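Local coordinates for DUF2442 domain-containing protein (Nitrosomonas europaea, PDB 2AUW) that is of unknown function but may bind DNA, its N-terminal alpha-beta part being followed by several helices, at residues A18-R23 with I39-P44; L22-S27 with L32-G37; V79-K84 with V90-F95; D97-N102 with T107-A112. All coordinates share one frame; numbering follows the deposited sequence. Where two conformers were deposited one is given.

Contacts 1 and 2 belong to the same region: both use strand 21-26, and helix 37-42 follows directly on strand 31-35. Contact 2 is a buried hairpin ladder, rich in backbone bonds and with a salt bridge on one of its faces, whereas contact 1 is a small, partly exposed meeting of a tyrosine with two helix side chains. Contact 3, buried near the centre of the chain, packs against contact 2 through Tyr80, Trp82 and Lys84 and is joined through Ala81 and a bridging water, next to the N-cap of helix 92-101. That helix runs on into contact 4, a buried apolar helix pair on the far side of the chain's centre from contacts 1 and 2.

Contact 1 of 4, residues A18-R23 with I39-P44; sequences APYRLR and ILRKIP
Tyr20 and Leu40 mark the nearest approach of the two backbones, with their CA atoms 8.9 Å apart, so the turn leading into strand 21-26 and helix 37-42 meet through side chains alone. Leu40 and Arg41 approach the Tyr20 ring, which follows a cis peptide bond after Pro19, from one side of its plane. CD2 of Tyr20 touches CD1 of Leu40 at 4.1 Å, an apolar contact that suits the buried leucine. Arg41 NH1 comes in obliquely to the ring, 4.0 Å from Tyr20 CD1. The ring atoms lie at the guanidinium edge, and the two planes are turned 68° apart, so the groups do not stack. The Arg41 chain bends at chi3 (-84°), which brings its end back to the tyrosine, while NH2 forms a salt bridge with Asp38. Over the opposite ring face sits CB of Pro19, 3.5 Å above the ring plane of Tyr20. A tyrosine fits because its hydroxyl can carry a polar bond beyond the apolar ring: OH is hydrogen-bonded to Leu50 O. The contact joins the start of strand 21-26 to helix 37-42, with Phe55 of helix 52-55 edge-to-face with the ring and Leu40 also resting on Leu50 and Phe74.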
loop_
_atom_site.group_PDB
_atom_site.type_symbol
_atom_site.label_atom_id
_atom_site.label_comp_id
_atom_site.label_asym_id
_atom_site.label_seq_id
_atom_site.Cartn_x
_atom_site.Cartn_y
_atom_site.Cartn_z
ATOM N N ALA B 18 28.223 26.218 0.827
ATOM C CA ALA B 18 29.443 26.381 1.643
ATOM C C ALA B 18 29.587 25.210 2.658
ATOM O O ALA B 18 28.597 24.811 3.284
ATOM C CB ALA B 18 29.416 27.723 2.344
ATOM N N PRO B 19 30.804 24.628 2.791
ATOM C CA PRO B 19 30.984 23.475 3.694
ATOM C C PRO B 19 30.473 23.759 5.108
ATOM O O PRO B 19 30.792 24.813 5.658
ATOM C CB PRO B 19 32.499 23.256 3.703
ATOM C CG PRO B 19 33.009 23.914 2.453
ATOM C CD PRO B 19 32.056 25.006 2.100
ATOM N N TYR B 20 29.671 22.861 5.696
ATOM C CA TYR B 20 29.330 21.570 5.102
ATOM C C TYR B 20 27.833 21.437 4.923
ATOM O O TYR B 20 27.225 20.437 5.337
ATOM C CB TYR B 20 29.881 20.422 5.951
ATOM C CG TYR B 20 31.383 20.443 5.968
ATOM C CD1 TYR B 20 32.076 21.101 7.002
ATOM C CD2 TYR B 20 32.111 19.852 4.943
ATOM C CE1 TYR B 20 33.474 21.148 7.018
ATOM C CE2 TYR B 20 33.518 19.891 4.945
ATOM C CZ TYR B 20 34.186 20.541 5.999
ATOM O OH TYR B 20 35.562 20.593 5.999
ATOM N N ARG B 21 27.233 22.455 4.309
ATOM C CA ARG B 21 25.777 22.507 4.120
ATOM C C ARG B 21 25.354 22.066 2.713
ATOM O O ARG B 21 26.014 22.408 1.732
ATOM C CB ARG B 21 25.257 23.913 4.404
ATOM C CG ARG B 21 23.763 24.001 4.667
ATOM C CD ARG B 21 23.412 25.334 5.284
ATOM N NE ARG B 21 21.987 25.484 5.594
ATOM C CZ ARG B 21 21.425 25.145 6.755
ATOM N NH1 ARG B 21 22.165 24.626 7.725
ATOM N NH2 ARG B 21 20.118 25.327 6.956
ATOM N N LEU B 22 24.255 21.308 2.632
ATOM C CA LEU B 22 23.690 20.859 1.345
ATOM C C LEU B 22 22.312 21.451 1.147
ATOM O O LEU B 22 21.644 21.774 2.109
ATOM C CB LEU B 22 23.605 19.333 1.288
ATOM C CG LEU B 22 24.859 18.489 1.511
ATOM C CD1 LEU B 22 24.436 17.042 1.792
ATOM C CD2 LEU B 22 25.862 18.597 0.341
ATOM N N ARG B 23 21.885 21.623 -0.113
ATOM C CA ARG B 23 20.505 21.956 -0.405
ATOM C C ARG B 23 19.890 20.740 -1.131
ATOM O O ARG B 23 20.452 20.256 -2.113
ATOM C CB ARG B 23 20.401 23.207 -1.290
ATOM C CG ARG B 23 18.955 23.564 -1.605
ATOM C CD ARG B 23 18.848 24.691 -2.626
ATOM N NE ARG B 23 19.695 25.813 -2.250
ATOM C CZ ARG B 23 19.407 26.706 -1.307
ATOM N NH1 ARG B 23 18.264 26.631 -0.631
ATOM N NH2 ARG B 23 20.273 27.691 -1.050
ATOM N N ILE B 39 28.313 14.818 11.229
ATOM C CA ILE B 39 28.355 13.389 10.921
ATOM C C ILE B 39 29.622 12.994 10.162
ATOM O O ILE B 39 30.243 11.975 10.491
ATOM C CB ILE B 39 27.047 12.826 10.225
ATOM C CG1 ILE B 39 27.162 11.321 9.976
ATOM C CG2 ILE B 39 26.843 13.477 8.893
ATOM C CD1 ILE B 39 27.254 10.441 11.214
ATOM N N LEU B 40 30.017 13.786 9.158
ATOM C CA LEU B 40 31.281 13.527 8.430
ATOM C C LEU B 40 32.484 13.432 9.403
ATOM O O LEU B 40 33.310 12.523 9.293
ATOM C CB LEU B 40 31.532 14.620 7.401
ATOM C CG LEU B 40 30.589 14.676 6.181
ATOM C CD1 LEU B 40 30.846 15.999 5.443
ATOM C CD2 LEU B 40 30.764 13.470 5.238
ATOM N N ARG B 41 32.554 14.359 10.356
ATOM C CA ARG B 41 33.651 14.401 11.346
ATOM C C ARG B 41 33.676 13.182 12.272
ATOM O O ARG B 41 34.722 12.844 12.870
ATOM C CB ARG B 41 33.509 15.651 12.205
ATOM C CG ARG B 41 33.902 16.914 11.491
ATOM C CD ARG B 41 33.955 18.082 12.450
ATOM N NE ARG B 41 32.648 18.696 12.679
ATOM C CZ ARG B 41 32.082 19.584 11.857
ATOM N NH1 ARG B 41 32.701 19.947 10.740
ATOM N NH2 ARG B 41 30.892 20.103 12.150
ATOM N N LYS B 42 32.526 12.535 12.437
ATOM C CA LYS B 42 32.427 11.431 13.380
ATOM C C LYS B 42 32.666 10.057 12.774
ATOM O O LYS B 42 32.642 9.039 13.482
ATOM C CB LYS B 42 31.092 11.475 14.114
ATOM C CG LYS B 42 31.061 12.569 15.151
ATOM C CD LYS B 42 29.902 12.363 16.069
ATOM C CE LYS B 42 29.659 13.581 16.918
ATOM N NZ LYS B 42 30.829 14.505 16.958
ATOM N N ILE B 43 32.863 10.013 11.459
ATOM C CA ILE B 43 33.117 8.726 10.798
ATOM C C ILE B 43 34.486 8.783 10.117
ATOM O O ILE B 43 34.620 9.420 9.074
ATOM C CB ILE B 43 32.011 8.352 9.774
ATOM C CG1 ILE B 43 30.641 8.288 10.451
ATOM C CG2 ILE B 43 32.316 6.990 9.126
ATOM C CD1 ILE B 43 29.500 8.147 9.463
ATOM N N PRO B 44 35.520 8.172 10.732
ATOM C CA PRO B 44 36.885 8.323 10.154
ATOM C C PRO B 44 37.010 8.056 8.632
ATOM O O PRO B 44 37.756 8.755 7.935
ATOM C CB PRO B 44 37.724 7.329 10.972
ATOM C CG PRO B 44 37.034 7.328 12.343
ATOM C CD PRO B 44 35.538 7.391 11.994
#

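Contact 2 of 4, residues L22-S27 with L32-G37; sequences LRTTWS and LEVDVG
Leu22 with Val34 and Thr24 with Leu32 are the hydrogen-bonded pairs of an antiparallel beta hairpin, and Arg23 with Glu33 is the non-hydrogen-bonded pair between them. Backbone bonds run both ways in each hydrogen-bonded pair, as from Leu22 N to Val34 O (2.9 Å, 169° at the hydrogen) and from Leu32 N to Thr24 O (2.8 Å).

Side-chain hydrogen bonds cluster at Thr24. With OG1 between the backbone N and the carbonyl carbon (chi1 53°), the hydroxyl donates to Leu32 O at 2.7 Å, on the opposite face of that carbonyl from Thr24 N, and OG1 accepts from Trp26 NE1 at 2.8 Å. A valine at Thr24 would probably leave the buried indole N-H without this acceptor and Leu32 O with one donor fewer. Asp35 OD1 takes the N-H of Gly37 in an Asx turn, a tight place that suits glycine.

The salt bridge lies on the face of Arg23 and Glu33. Glu33 OE2 sits over the guanidinium of Arg23, 2.6 Å from its NH1, with the two planes 78° apart; Glu33 OE1 forms a second salt bridge, with Arg21 NE.

Apolar contacts line the face of Leu22, Thr24, Leu32 and Val34: Leu22 CD1 reaches Val36 CG1 at 4.1 Å, and Leu32 CD1 lies 4.1 Å from Trp26 CD1. Helix 76-86 packs on this face through Tyr80, Trp82 and Lys84, helix 52-55 adds Phe55 beside Leu22 and Val36, and strand 11-16 flanks strand 21-26 on its other edge.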
loop_
_atom_site.group_PDB
_atom_site.type_symbol
_atom_site.label_atom_id
_atom_site.label_comp_id
_atom_site.label_asym_id
_atom_site.label_seq_id
_atom_site.Cartn_x
_atom_site.Cartn_y
_atom_site.Cartn_z
ATOM N N LEU B 22 24.255 21.308 2.632
ATOM C CA LEU B 22 23.690 20.859 1.345
ATOM C C LEU B 22 22.312 21.451 1.147
ATOM O O LEU B 22 21.644 21.774 2.109
ATOM C CB LEU B 22 23.605 19.333 1.288
ATOM C CG LEU B 22 24.859 18.489 1.511
ATOM C CD1 LEU B 22 24.436 17.042 1.792
ATOM C CD2 LEU B 22 25.862 18.597 0.341
ATOM N N ARG B 23 21.885 21.623 -0.113
ATOM C CA ARG B 23 20.505 21.956 -0.405
ATOM C C ARG B 23 19.890 20.740 -1.131
ATOM O O ARG B 23 20.452 20.256 -2.113
ATOM C CB ARG B 23 20.401 23.207 -1.290
ATOM C CG ARG B 23 18.955 23.564 -1.605
ATOM C CD ARG B 23 18.848 24.691 -2.626
ATOM N NE ARG B 23 19.695 25.813 -2.250
ATOM C CZ ARG B 23 19.407 26.706 -1.307
ATOM N NH1 ARG B 23 18.264 26.631 -0.631
ATOM N NH2 ARG B 23 20.273 27.691 -1.050
ATOM N N THR B 24 18.762 20.252 -0.629
ATOM C CA THR B 24 18.171 18.997 -1.149
ATOM C C THR B 24 16.782 19.327 -1.661
ATOM O O THR B 24 16.045 20.030 -0.994
ATOM C CB THR B 24 18.093 17.888 -0.065
ATOM O OG1 THR B 24 17.407 18.396 1.095
ATOM C CG2 THR B 24 19.512 17.446 0.330
ATOM N N THR B 25 16.453 18.820 -2.846
ATOM C CA THR B 25 15.116 19.010 -3.430
ATOM C C THR B 25 14.450 17.635 -3.555
ATOM O O THR B 25 15.093 16.646 -3.928
ATOM C CB THR B 25 15.191 19.689 -4.829
ATOM O OG1 THR B 25 15.974 20.896 -4.729
ATOM C CG2 THR B 25 13.794 20.025 -5.322
ATOM N N TRP B 26 13.166 17.606 -3.266
ATOM C CA TRP B 26 12.422 16.367 -3.116
ATOM C C TRP B 26 11.169 16.359 -4.003
ATOM O O TRP B 26 10.633 17.404 -4.307
ATOM C CB TRP B 26 12.044 16.162 -1.642
ATOM C CG TRP B 26 13.272 16.245 -0.727
ATOM C CD1 TRP B 26 13.838 17.388 -0.219
ATOM C CD2 TRP B 26 14.085 15.152 -0.274
ATOM N NE1 TRP B 26 14.959 17.076 0.538
ATOM C CE2 TRP B 26 15.138 15.711 0.515
ATOM C CE3 TRP B 26 14.029 13.754 -0.446
ATOM C CZ2 TRP B 26 16.117 14.912 1.143
ATOM C CZ3 TRP B 26 15.012 12.948 0.186
ATOM C CH2 TRP B 26 16.037 13.543 0.974
ATOM N N SER B 27 10.710 15.157 -4.364
ATOM C CA SER B 27 9.441 14.955 -5.081
ATOM C C SER B 27 8.188 15.485 -4.365
ATOM O O SER B 27 7.090 15.521 -4.972
ATOM C CB SER B 27 9.261 13.462 -5.356
ATOM O OG SER B 27 8.971 12.804 -4.132
ATOM N N LEU B 32 15.077 21.668 1.045
ATOM C CA LEU B 32 15.506 21.643 2.456
ATOM C C LEU B 32 17.018 21.687 2.510
ATOM O O LEU B 32 17.699 20.990 1.775
ATOM C CB LEU B 32 15.029 20.351 3.150
ATOM C CG LEU B 32 13.558 19.962 3.034
ATOM C CD1 LEU B 32 13.355 18.585 3.640
ATOM C CD2 LEU B 32 12.716 20.987 3.742
ATOM N N GLU B 33 17.544 22.489 3.413
ATOM C CA GLU B 33 18.978 22.535 3.616
ATOM C C GLU B 33 19.327 21.723 4.860
ATOM O O GLU B 33 18.520 21.558 5.774
ATOM C CB GLU B 33 19.489 23.984 3.743
ATOM C CG GLU B 33 19.331 24.828 2.423
ATOM C CD GLU B 33 19.836 26.277 2.538
ATOM O OE1 GLU B 33 20.506 26.625 3.537
ATOM O OE2 GLU B 33 19.563 27.067 1.597
ATOM N N VAL B 34 20.556 21.236 4.886
ATOM C CA VAL B 34 20.950 20.346 5.980
ATOM C C VAL B 34 22.468 20.378 6.128
ATOM O O VAL B 34 23.209 20.321 5.124
ATOM C CB VAL B 34 20.475 18.899 5.693
ATOM C CG1 VAL B 34 21.101 18.359 4.417
ATOM C CG2 VAL B 34 20.749 17.949 6.926
ATOM N N ASP B 35 22.923 20.432 7.373
ATOM C CA ASP B 35 24.362 20.382 7.659
ATOM C C ASP B 35 24.755 18.931 7.878
ATOM O O ASP B 35 24.071 18.190 8.617
ATOM C CB ASP B 35 24.665 21.204 8.908
ATOM C CG ASP B 35 26.139 21.545 9.038
ATOM O OD1 ASP B 35 26.955 20.641 9.234
ATOM O OD2 ASP B 35 26.469 22.730 8.930
ATOM N N VAL B 36 25.833 18.509 7.222
ATOM C CA VAL B 36 26.355 17.153 7.402
ATOM C C VAL B 36 27.779 17.153 7.993
ATOM O O VAL B 36 28.411 16.122 8.021
ATOM C CB VAL B 36 26.329 16.288 6.109
ATOM C CG1 VAL B 36 24.889 15.971 5.700
ATOM C CG2 VAL B 36 27.100 16.996 4.946
ATOM N N GLY B 37 28.257 18.317 8.419
ATOM C CA GLY B 37 29.637 18.480 8.921
ATOM C C GLY B 37 29.918 17.629 10.155
ATOM O O GLY B 37 30.960 16.976 10.248
#

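Contact 3 of 4, residues V79-K84 with V90-F95; sequences VYAWAK and VSHEMF
The imidazole of His92 brings CE1 to 3.9 Å from CB of Ala81, approaching it obliquely, while CG of Glu93 lies 3.6 Å above one face of the same imidazole, toward its rim. ND1 of His92 meets the Tyr80 ring at its edge, near the ring plane, and Phe7 packs against both rings. One face of the Trp82 indole has the backbone N of Val79 over it; NE1 gives its hydrogen to a water at 3.0 Å, and the water in turn donates to Glu93 OE1 at 2.7 Å. Alanine suits position Ala81, since the Glu93 carboxylate passes close over its methyl: CB of Ala81 is 3.4 Å from CD of Glu93. Ser91 is the N-cap of helix 92-101. Its OG lies between the backbone N and carbonyl carbon (chi1 61°) and accepts from Met94 N, the residue being selenomethionine here, at 3.1 Å and 163°, while Glu85 OE2 is a second hydrogen-bonding partner. An alanine in place of Ser91 would probably leave the Met94 N-H without its cap and Glu85 without this partner. CB of Ser91 packs 3.8 Å from CB of Ala81, beside Lys84, whose NZ is salt-bridged to Glu30.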
loop_
_atom_site.group_PDB
_atom_site.type_symbol
_atom_site.label_atom_id
_atom_site.label_comp_id
_atom_site.label_asym_id
_atom_site.label_seq_id
_atom_site.Cartn_x
_atom_site.Cartn_y
_atom_site.Cartn_z
ATOM N N VAL B 79 19.042 11.497 5.342
ATOM C CA VAL B 79 19.303 12.928 5.036
ATOM C C VAL B 79 18.048 13.767 5.203
ATOM O O VAL B 79 18.076 14.838 5.803
ATOM C CB VAL B 79 19.921 13.146 3.641
ATOM C CG1 VAL B 79 19.983 14.662 3.356
ATOM C CG2 VAL B 79 21.335 12.537 3.609
ATOM N N TYR B 80 16.922 13.243 4.697
ATOM C CA TYR B 80 15.630 13.912 4.894
ATOM C C TYR B 80 15.315 14.134 6.391
ATOM O O TYR B 80 14.975 15.255 6.823
ATOM C CB TYR B 80 14.542 13.084 4.181
ATOM C CG TYR B 80 13.217 13.748 4.069
ATOM C CD1 TYR B 80 12.922 14.589 2.969
ATOM C CD2 TYR B 80 12.233 13.528 5.019
ATOM C CE1 TYR B 80 11.683 15.189 2.844
ATOM C CE2 TYR B 80 10.989 14.146 4.912
ATOM C CZ TYR B 80 10.729 14.973 3.817
ATOM O OH TYR B 80 9.485 15.540 3.739
ATOM N N ALA B 81 15.428 13.061 7.184
ATOM C CA ALA B 81 15.225 13.147 8.644
ATOM C C ALA B 81 16.107 14.216 9.312
ATOM O O ALA B 81 15.615 14.987 10.162
ATOM C CB ALA B 81 15.477 11.797 9.296
ATOM N N TRP B 82 17.382 14.257 8.934
ATOM C CA TRP B 82 18.328 15.231 9.542
ATOM C C TRP B 82 17.925 16.640 9.175
ATOM O O TRP B 82 18.036 17.555 9.996
ATOM C CB TRP B 82 19.764 15.007 9.072
ATOM C CG TRP B 82 20.266 13.628 9.294
ATOM C CD1 TRP B 82 19.754 12.719 10.171
ATOM C CD2 TRP B 82 21.364 12.993 8.644
ATOM N NE1 TRP B 82 20.454 11.542 10.096
ATOM C CE2 TRP B 82 21.446 11.679 9.166
ATOM C CE3 TRP B 82 22.288 13.390 7.660
ATOM C CZ2 TRP B 82 22.410 10.763 8.737
ATOM C CZ3 TRP B 82 23.251 12.489 7.252
ATOM C CH2 TRP B 82 23.291 11.173 7.787
ATOM N N ALA B 83 17.433 16.809 7.941
ATOM C CA ALA B 83 17.034 18.130 7.480
ATOM C C ALA B 83 15.862 18.601 8.326
ATOM O O ALA B 83 15.821 19.767 8.785
ATOM C CB ALA B 83 16.654 18.091 5.978
ATOM N N LYS B 84 14.891 17.703 8.544
ATOM C CA LYS B 84 13.725 18.046 9.397
ATOM C C LYS B 84 14.146 18.377 10.843
ATOM O O LYS B 84 13.760 19.418 11.420
ATOM C CB LYS B 84 12.682 16.923 9.390
ATOM C CG LYS B 84 11.950 16.759 8.037
ATOM C CD LYS B 84 11.522 18.120 7.484
ATOM C CE LYS B 84 10.870 18.015 6.109
ATOM N NZ LYS B 84 9.442 17.792 6.341
ATOM N N VAL B 90 9.673 17.478 13.740
ATOM C CA VAL B 90 9.678 16.052 14.063
ATOM C C VAL B 90 9.890 15.214 12.802
ATOM O O VAL B 90 9.122 15.336 11.830
ATOM C CB VAL B 90 8.351 15.693 14.740
ATOM C CG1 VAL B 90 8.294 14.187 15.104
ATOM C CG2 VAL B 90 8.152 16.610 15.971
ATOM N N SER B 91 10.911 14.354 12.794
ATOM C CA SER B 91 11.165 13.515 11.634
ATOM C C SER B 91 10.377 12.218 11.707
ATOM O O SER B 91 9.962 11.768 12.791
ATOM C CB SER B 91 12.670 13.176 11.475
ATOM O OG SER B 91 13.069 12.452 12.647
ATOM N N HIS B 92 10.208 11.596 10.541
ATOM C CA HIS B 92 9.666 10.238 10.471
ATOM C C HIS B 92 10.525 9.199 11.229
ATOM O O HIS B 92 9.992 8.190 11.693
ATOM C CB HIS B 92 9.509 9.811 8.999
ATOM C CG HIS B 92 10.803 9.485 8.331
ATOM N ND1 HIS B 92 11.676 10.454 7.893
ATOM C CD2 HIS B 92 11.371 8.292 8.022
ATOM C CE1 HIS B 92 12.735 9.874 7.353
ATOM N NE2 HIS B 92 12.574 8.560 7.421
ATOM N N GLU B 93 11.834 9.444 11.331
ATOM C CA GLU B 93 12.737 8.575 12.125
ATOM C C GLU B 93 12.492 8.666 13.616
ATOM O O GLU B 93 12.472 7.648 14.288
ATOM C CB GLU B 93 14.208 8.852 11.810
ATOM C CG GLU B 93 14.586 8.423 10.414
ATOM C CD GLU B 93 16.075 8.520 10.129
ATOM O OE1 GLU B 93 16.848 8.997 10.970
ATOM O OE2 GLU B 93 16.467 8.118 9.040
HETATM N N MSE B 94 12.268 9.868 14.131
HETATM C CA MSE B 94 11.895 10.040 15.541
HETATM C C MSE B 94 10.614 9.258 15.840
HETATM O O MSE B 94 10.504 8.554 16.855
HETATM C CB MSE B 94 11.721 11.539 15.864
HETATM C CG MSE B 94 13.043 12.280 16.015
HETATM SE SE MSE B 94 12.778 14.190 15.988
HETATM C CE MSE B 94 11.726 14.392 17.626
ATOM N N PHE B 95 9.659 9.347 14.919
ATOM C CA PHE B 95 8.376 8.666 15.032
ATOM C C PHE B 95 8.547 7.143 14.930
ATOM O O PHE B 95 7.992 6.386 15.749
ATOM C CB PHE B 95 7.413 9.178 13.941
ATOM C CG PHE B 95 6.000 8.656 14.072
ATOM C CD1 PHE B 95 5.117 9.227 15.004
ATOM C CD2 PHE B 95 5.552 7.601 13.271
ATOM C CE1 PHE B 95 3.798 8.768 15.158
ATOM C CE2 PHE B 95 4.223 7.117 13.402
ATOM C CZ PHE B 95 3.340 7.718 14.351
HETATM O O HOH W 1 19.560 8.840 11.008
#

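Contact 4 of 4, residues D97-N102 with T107-A112; sequences DWMHRN and TTAAEA
Trp98 lays the far end of its indole against Ala109, with CZ3 of the tryptophan 3.9 Å from CB of the alanine. The next ring atom, CH2, comes within 4.4 Å of CB of Ala112, which meets the indole at its edge, near the ring plane. With CG anti to the backbone N (chi1 169°), the long side chain reaches across to the facing helix; the axes of segments 97-101 and 107-112 approach to 10.9 Å, at 109° between their directions. Alanines suit the facing helix because their methyls leave room for so broad a ring. Met99, here selenomethionine, adds its CG 4.2 Å from CB of Ala109. Helix 106-113 and helix 117-124 together resemble a helix-turn-helix, consistent with the suggested DNA binding; Val120 of the second helix packs on Met99 and Ala109, so helix 92-101 backs this pair. The guanidinium of Arg101 lies with one face over Trp98 CA and its NH1 at the indole edge, and NE is salt-bridged to Glu142. Asn102 folds back, its ND2 donating to Trp98 O at 2.8 Å, and the same amide nitrogen bonds Glu142 of helix 132-144.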
loop_
_atom_site.group_PDB
_atom_site.type_symbol
_atom_site.label_atom_id
_atom_site.label_comp_id
_atom_site.label_asym_id
_atom_site.label_seq_id
_atom_site.Cartn_x
_atom_site.Cartn_y
_atom_site.Cartn_z
ATOM N N ASP B 97 11.326 5.456 15.514
ATOM C CA ASP B 97 12.069 5.066 16.726
ATOM C C ASP B 97 11.124 4.902 17.923
ATOM O O ASP B 97 11.252 3.944 18.688
ATOM C CB ASP B 97 13.128 6.111 17.074
ATOM C CG ASP B 97 14.341 6.079 16.140
ATOM O OD1 ASP B 97 14.426 5.204 15.255
ATOM O OD2 ASP B 97 15.216 6.945 16.308
ATOM N N TRP B 98 10.170 5.830 18.075
ATOM C CA TRP B 98 9.135 5.711 19.102
ATOM C C TRP B 98 8.302 4.437 18.961
ATOM O O TRP B 98 8.033 3.767 19.956
ATOM C CB TRP B 98 8.243 6.969 19.143
ATOM C CG TRP B 98 7.006 6.830 19.975
ATOM C CD1 TRP B 98 6.884 7.019 21.327
ATOM C CD2 TRP B 98 5.691 6.523 19.492
ATOM N NE1 TRP B 98 5.573 6.808 21.716
ATOM C CE2 TRP B 98 4.825 6.509 20.605
ATOM C CE3 TRP B 98 5.167 6.252 18.212
ATOM C CZ2 TRP B 98 3.460 6.235 20.488
ATOM C CZ3 TRP B 98 3.797 5.963 18.093
ATOM C CH2 TRP B 98 2.972 5.949 19.232
HETATM N N MSE B 99 7.907 4.090 17.737
HETATM C CA MSE B 99 7.213 2.821 17.495
HETATM C C MSE B 99 8.099 1.609 17.843
HETATM O O MSE B 99 7.682 0.694 18.583
HETATM C CB MSE B 99 6.758 2.717 16.035
HETATM C CG MSE B 99 5.638 3.710 15.630
HETATM SE SE MSE B 99 5.122 3.417 13.755
HETATM C CE MSE B 99 6.834 3.166 13.079
ATOM N N HIS B 100 9.315 1.625 17.316
ATOM C CA HIS B 100 10.258 0.537 17.524
ATOM C C HIS B 100 10.541 0.273 19.009
ATOM O O HIS B 100 10.367 -0.860 19.493
ATOM C CB HIS B 100 11.558 0.739 16.736
ATOM C CG HIS B 100 12.399 -0.504 16.685
ATOM N ND1 HIS B 100 13.498 -0.694 17.495
ATOM C CD2 HIS B 100 12.256 -1.648 15.972
ATOM C CE1 HIS B 100 14.017 -1.890 17.261
ATOM N NE2 HIS B 100 13.276 -2.493 16.349
ATOM N N ARG B 101 10.933 1.307 19.740
ATOM C CA ARG B 101 11.331 1.128 21.132
ATOM C C ARG B 101 10.138 0.751 22.012
ATOM O O ARG B 101 10.316 0.270 23.144
ATOM C CB ARG B 101 12.029 2.370 21.672
ATOM C CG ARG B 101 11.154 3.624 21.751
ATOM C CD ARG B 101 11.996 4.797 22.210
ATOM N NE ARG B 101 11.201 5.992 22.459
ATOM C CZ ARG B 101 11.369 7.146 21.831
ATOM N NH1 ARG B 101 10.597 8.170 22.130
ATOM N NH2 ARG B 101 12.318 7.274 20.924
ATOM N N ASN B 102 8.926 0.972 21.507
ATOM C CA ASN B 102 7.737 0.537 22.225
ATOM C C ASN B 102 7.067 -0.683 21.651
ATOM O O ASN B 102 5.963 -1.032 22.064
ATOM C CB ASN B 102 6.745 1.686 22.391
ATOM C CG ASN B 102 7.280 2.744 23.287
ATOM O OD1 ASN B 102 7.417 2.533 24.484
ATOM N ND2 ASN B 102 7.630 3.880 22.718
ATOM N N THR B 107 -1.436 -0.872 14.134
ATOM C CA THR B 107 -2.600 -1.019 15.025
ATOM C C THR B 107 -2.379 -0.435 16.409
ATOM O O THR B 107 -3.148 0.414 16.831
ATOM C CB THR B 107 -3.068 -2.508 15.126
ATOM O OG1 THR B 107 -3.488 -2.941 13.830
ATOM C CG2 THR B 107 -4.246 -2.634 16.093
ATOM N N THR B 108 -1.331 -0.884 17.104
ATOM C CA THR B 108 -1.115 -0.499 18.495
ATOM C C THR B 108 -0.650 0.977 18.578
ATOM O O THR B 108 -1.014 1.688 19.530
ATOM C CB THR B 108 -0.179 -1.478 19.255
ATOM O OG1 THR B 108 1.041 -1.653 18.540
ATOM C CG2 THR B 108 -0.853 -2.868 19.421
ATOM N N ALA B 109 0.082 1.454 17.565
ATOM C CA ALA B 109 0.432 2.895 17.531
ATOM C C ALA B 109 -0.814 3.755 17.323
ATOM O O ALA B 109 -0.986 4.769 17.982
ATOM C CB ALA B 109 1.500 3.213 16.461
ATOM N N ALA B 110 -1.693 3.333 16.418
ATOM C CA ALA B 110 -2.947 4.072 16.183
ATOM C C ALA B 110 -3.796 4.119 17.455
ATOM O O ALA B 110 -4.292 5.192 17.840
ATOM C CB ALA B 110 -3.740 3.454 15.014
ATOM N N GLU B 111 -3.937 2.967 18.105
ATOM C CA GLU B 111 -4.663 2.878 19.369
ATOM C C GLU B 111 -4.030 3.740 20.451
ATOM O O GLU B 111 -4.737 4.466 21.158
ATOM C CB GLU B 111 -4.783 1.413 19.822
ATOM C CG GLU B 111 -5.776 0.643 18.946
ATOM C CD GLU B 111 -5.653 -0.870 19.010
ATOM O OE1 GLU B 111 -4.628 -1.406 19.493
ATOM O OE2 GLU B 111 -6.603 -1.530 18.548
ATOM N N ALA B 112 -2.703 3.669 20.555
ATOM C CA ALA B 112 -1.941 4.459 21.499
ATOM C C ALA B 112 -2.262 5.939 21.389
ATOM O O ALA B 112 -2.565 6.562 22.392
ATOM C CB ALA B 112 -0.456 4.238 21.296
#